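Local structure of mandelate racemase/muconate lactonizing enzyme family protein (Roseovarius sp. TM1035, 3T9P) at residues Asp83-Asp86 / Leu87-Glu90; Gly347-Gly351 / Asp352-Ile356. The protein is a putative member of the mandelate racemase/muconate lactonizing enzyme group of the enolase superfamily, and probably acts as an isomerase or related enzyme on a carboxylate substrate. All blocks are in the same frame, centred on the assembly; numbering follows the deposited sequence.

Contact 1 (Asp83-Glu90) comes first along the chain and contact 2 (Gly347-Ile356) follows near its end. Their centres lie 33 Å apart and their nearest atoms about 20 Å, so they do not touch. Contact 1 is most of helix 82-91, within the N-terminal domain range of the family. Contact 2 is a loop between strands 332-335 and 360-363, within the enolase C-terminal domain-like range, and both of these strands pair with strand 132-139. The two share no helix, strand or sheet. Contact 1 thus places the N-terminal domain at the subunit interface, whereas contact 2 is a surface loop of the C-terminal barrel domain, packed within one chain.

Contact 1 (Asp83-Asp86 / Leu87-Glu90); sequences DTLD and LIYE
Leu87 N gives its hydrogen to Asp83 O at 2.8 Å. This is one of four i to i+4 bonds within 83-90, the signature of an alpha helix, here helix 82-91 of the N-terminal domain. The others run from Ile88 N to Thr84 O, from Tyr89 N to Leu85 O and from Glu90 N to Asp86 O.

Among the side chains, Asp83-Leu87 and Thr84-Ile88 follow the same spacing; Leu85 meets Ile88 three residues on. CG of Asp83 is anti to the backbone N (chi1 -177°), which turns the carboxylate outward from the helix, where Leu87 CD1 reaches back to meet OD2 at 3.3 Å. Leu87 CG also lies 3.4 Å from Asp83 O. On the buried flank, Thr84 CG2 meets Ile88 CD1 at 4.0 Å, and Leu85 CD2 lies a little farther from the same CD1. Ile88 CG1 comes to 3.2 Å from Thr84 O. Ile88 is packed against Met104 and Leu107 of helix 98-119 and Ile69 of helix 58-73.

The acidic flank faces the second subunit. Arg176 of that subunit makes salt bridges to both Asp83 OD1 and Glu90 OE2, so one guanidinium group joins two acids a little less than two turns apart. Its positive charge probably offsets the repulsion between them. A glutamine in place of Glu90 would probably weaken the hold on Arg176 of the second subunit, leaving Asp83 as the one acid of this pair to balance its charge. Tyr89 lies edge-to-face with Trp237 of the second subunit and makes a cation-pi contact with Arg101 of its own chain. Back within the helix, Glu90 CG rests 3.3 Å from Asp86 O, the oxygen that accepts its own N-H.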
loop_
_atom_site.group_PDB
_atom_site.type_symbol
_atom_site.label_atom_id
_atom_site.label_comp_id
_atom_site.label_asym_id
_atom_site.label_seq_id
_atom_site.Cartn_x
_atom_site.Cartn_y
_atom_site.Cartn_z
ATOM N N ASP A 83 14.352 -10.770 9.905
ATOM C CA ASP A 83 13.484 -11.819 9.377
ATOM C C ASP A 83 12.011 -11.732 9.879
ATOM O O ASP A 83 11.027 -12.053 9.132
ATOM C CB ASP A 83 14.078 -13.248 9.641
ATOM C CG ASP A 83 13.172 -14.348 8.991
ATOM O OD1 ASP A 83 13.017 -14.300 7.706
ATOM O OD2 ASP A 83 12.551 -15.132 9.708
ATOM N N THR A 84 11.843 -11.285 11.151
ATOM C CA THR A 84 10.523 -11.089 11.723
ATOM C C THR A 84 9.680 -10.062 10.910
ATOM O O THR A 84 8.470 -10.231 10.734
ATOM C CB THR A 84 10.621 -10.525 13.149
ATOM O OG1 THR A 84 11.428 -11.401 13.978
ATOM C CG2 THR A 84 9.242 -10.391 13.723
ATOM N N LEU A 85 10.324 -9.002 10.425
ATOM C CA LEU A 85 9.596 -7.961 9.661
ATOM C C LEU A 85 9.144 -8.557 8.317
ATOM O O LEU A 85 7.981 -8.342 7.912
ATOM C CB LEU A 85 10.509 -6.752 9.424
ATOM C CG LEU A 85 11.151 -6.090 10.649
ATOM C CD1 LEU A 85 11.912 -4.864 10.084
ATOM C CD2 LEU A 85 10.175 -5.533 11.643
ATOM N N ASP A 86 9.987 -9.389 7.704
ATOM C CA ASP A 86 9.566 -10.209 6.503
ATOM C C ASP A 86 8.408 -11.145 6.827
ATOM O O ASP A 86 7.473 -11.179 6.062
ATOM C CB ASP A 86 10.685 -11.029 5.858
ATOM C CG ASP A 86 11.851 -10.159 5.374
ATOM O OD1 ASP A 86 11.573 -9.154 4.706
ATOM O OD2 ASP A 86 13.032 -10.483 5.617
ATOM N N LEU A 87 8.452 -11.859 7.962
ATOM C CA LEU A 87 7.367 -12.715 8.408
ATOM C C LEU A 87 6.099 -11.959 8.649
ATOM O O LEU A 87 4.992 -12.454 8.308
ATOM C CB LEU A 87 7.700 -13.525 9.665
ATOM C CG LEU A 87 8.757 -14.614 9.323
ATOM C CD1 LEU A 87 9.331 -15.178 10.617
ATOM C CD2 LEU A 87 8.158 -15.802 8.568
ATOM N N ILE A 88 6.218 -10.781 9.231
ATOM C CA ILE A 88 5.004 -9.957 9.413
ATOM C C ILE A 88 4.313 -9.723 8.062
ATOM O O ILE A 88 3.106 -9.917 7.898
ATOM C CB ILE A 88 5.374 -8.622 10.084
ATOM C CG1 ILE A 88 5.630 -8.976 11.593
ATOM C CG2 ILE A 88 4.209 -7.547 9.856
ATOM C CD1 ILE A 88 6.464 -7.851 12.296
ATOM N N TYR A 89 5.090 -9.270 7.084
ATOM C CA TYR A 89 4.482 -8.982 5.735
ATOM C C TYR A 89 3.891 -10.252 5.110
ATOM O O TYR A 89 2.725 -10.245 4.663
ATOM C CB TYR A 89 5.495 -8.277 4.822
ATOM C CG TYR A 89 5.004 -8.085 3.397
ATOM C CD1 TYR A 89 3.887 -7.267 3.080
ATOM C CD2 TYR A 89 5.689 -8.709 2.353
ATOM C CE1 TYR A 89 3.413 -7.166 1.719
ATOM C CE2 TYR A 89 5.258 -8.548 1.016
ATOM C CZ TYR A 89 4.130 -7.794 0.712
ATOM O OH TYR A 89 3.764 -7.650 -0.633
ATOM N N GLU A 90 4.605 -11.382 5.220
ATOM C CA GLU A 90 4.034 -12.673 4.771
ATOM C C GLU A 90 2.771 -13.072 5.429
ATOM O O GLU A 90 1.886 -13.523 4.702
ATOM C CB GLU A 90 5.065 -13.841 4.890
ATOM C CG GLU A 90 6.309 -13.501 4.100
ATOM C CD GLU A 90 7.465 -14.407 4.507
ATOM O OE1 GLU A 90 7.525 -14.839 5.704
ATOM O OE2 GLU A 90 8.282 -14.670 3.645
#

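Contact 2 (Gly347-Gly351 / Asp352-Ile356)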
loop_
_atom_site.group_PDB
_atom_site.type_symbol
_atom_site.label_atom_id
_atom_site.label_comp_id
_atom_site.label_asym_id
_atom_site.label_seq_id
_atom_site.Cartn_x
_atom_site.Cartn_y
_atom_site.Cartn_z
ATOM N N GLY A 347 7.226 20.180 21.871
ATOM C CA GLY A 347 7.147 19.418 23.105
ATOM C C GLY A 347 7.189 17.900 22.960
ATOM O O GLY A 347 6.935 17.195 23.946
ATOM N N LEU A 348 7.550 17.353 21.781
ATOM C CA LEU A 348 7.674 15.902 21.710
ATOM C C LEU A 348 8.834 15.422 22.515
ATOM O O LEU A 348 8.677 14.398 23.239
ATOM C CB LEU A 348 7.829 15.390 20.250
ATOM C CG LEU A 348 6.702 15.731 19.338
ATOM C CD1 LEU A 348 7.079 15.263 17.888
ATOM C CD2 LEU A 348 5.366 15.184 19.823
ATOM N N PHE A 349 9.988 16.132 22.419
ATOM C CA PHE A 349 11.210 15.630 23.022
ATOM C C PHE A 349 11.718 16.647 24.087
ATOM O O PHE A 349 11.461 17.839 23.952
ATOM C CB PHE A 349 12.276 15.482 21.910
ATOM C CG PHE A 349 11.783 14.596 20.797
ATOM C CD1 PHE A 349 11.499 13.264 21.053
ATOM C CD2 PHE A 349 11.577 15.114 19.493
ATOM C CE1 PHE A 349 11.008 12.368 20.006
ATOM C CE2 PHE A 349 11.130 14.230 18.433
ATOM C CZ PHE A 349 10.817 12.862 18.729
ATOM N N LEU A 350 12.448 16.168 25.077
ATOM C CA LEU A 350 13.132 17.044 26.040
ATOM C C LEU A 350 14.489 17.461 25.476
ATOM O O LEU A 350 15.042 16.763 24.575
ATOM C CB LEU A 350 13.342 16.283 27.359
ATOM C CG LEU A 350 12.029 15.878 28.077
ATOM C CD1 LEU A 350 12.187 14.979 29.285
ATOM C CD2 LEU A 350 11.147 17.090 28.365
ATOM N N GLY A 351 15.029 18.594 25.947
ATOM C CA GLY A 351 16.364 19.039 25.464
ATOM C C GLY A 351 16.358 19.618 24.024
ATOM O O GLY A 351 15.419 20.178 23.531
ATOM N N ASP A 352 17.414 19.483 23.297
ATOM C CA ASP A 352 17.388 20.172 22.038
ATOM C C ASP A 352 18.074 19.210 21.048
ATOM O O ASP A 352 19.154 19.483 20.545
ATOM C CB ASP A 352 18.209 21.449 22.223
ATOM C CG ASP A 352 18.058 22.401 21.072
ATOM O OD1 ASP A 352 17.111 22.246 20.274
ATOM O OD2 ASP A 352 18.898 23.303 20.952
ATOM N N PRO A 353 17.447 18.055 20.777
ATOM C CA PRO A 353 18.123 17.047 19.884
ATOM C C PRO A 353 18.355 17.563 18.441
ATOM O O PRO A 353 19.303 17.106 17.754
ATOM C CB PRO A 353 17.162 15.821 19.940
ATOM C CG PRO A 353 15.785 16.458 20.266
ATOM C CD PRO A 353 16.118 17.624 21.248
ATOM N N TYR A 354 17.554 18.532 18.017
ATOM C CA TYR A 354 17.674 19.104 16.651
ATOM C C TYR A 354 18.354 20.476 16.581
ATOM O O TYR A 354 18.171 21.222 15.565
ATOM C CB TYR A 354 16.323 19.107 15.953
ATOM C CG TYR A 354 15.728 17.692 15.812
ATOM C CD1 TYR A 354 16.445 16.677 15.190
ATOM C CD2 TYR A 354 14.445 17.392 16.297
ATOM C CE1 TYR A 354 15.909 15.427 15.023
ATOM C CE2 TYR A 354 13.879 16.076 16.160
ATOM C CZ TYR A 354 14.606 15.109 15.503
ATOM O OH TYR A 354 14.134 13.812 15.322
ATOM N N ARG A 355 19.234 20.740 17.519
ATOM C CA ARG A 355 20.025 21.945 17.458
ATOM C C ARG A 355 20.864 21.956 16.175
ATOM O O ARG A 355 21.456 20.987 15.816
ATOM C CB ARG A 355 21.007 21.987 18.594
ATOM C CG ARG A 355 21.752 23.246 18.649
ATOM C CD ARG A 355 22.609 23.346 19.845
ATOM N NE ARG A 355 23.065 24.695 19.977
ATOM C CZ ARG A 355 24.264 25.124 19.619
ATOM N NH1 ARG A 355 25.163 24.266 19.128
ATOM N NH2 ARG A 355 24.568 26.395 19.768
ATOM N N ILE A 356 20.905 23.088 15.527
ATOM C CA ILE A 356 21.698 23.284 14.349
ATOM C C ILE A 356 22.767 24.327 14.643
ATOM O O ILE A 356 22.492 25.345 15.180
ATOM C CB ILE A 356 20.890 23.840 13.196
ATOM C CG1 ILE A 356 19.830 22.849 12.705
ATOM C CG2 ILE A 356 21.780 24.328 12.111
ATOM C CD1 ILE A 356 20.338 21.628 12.019
#
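Phe349 and Tyr354 both hold CG anti to the carbonyl carbon (chi1 -56° and -60°), and these torsions bring their rings together across the bend of the loop. Tyr354 CE2 approaches the CD2-CE2 side of the Phe349 ring obliquely, 4.0 Å from Phe349 CE2. Between them along the chain, Pro353 CG comes to 4.0 Å from Phe349 CB, so the proline ring packs against the root of the phenylalanine.

Leu348 CB lies over the centre of the Phe349 ring, 3.8 Å above its plane. Beyond Gly351, the chain folds into a type I beta turn from Asp352 to Arg355, with Pro353 and Tyr354 at its two central positions. The turn is closed by the backbone hydrogen bond from Arg355 N to Asp352 O, 3.3 Å. It belongs to the loop between strands 332-335 and 360-363 of the enolase-like C-terminal domain. Phe349, Pro353 and Tyr354 lie against helix 313-322: Phe349 touches Leu313, and Pro353 touches Met316. Tyr354 OH accepts a hydrogen bond from Met316 N, which fixes the far end of the tyrosine ring. At the bend itself, Pro353 CD lies 3.4 Å from Gly351 C.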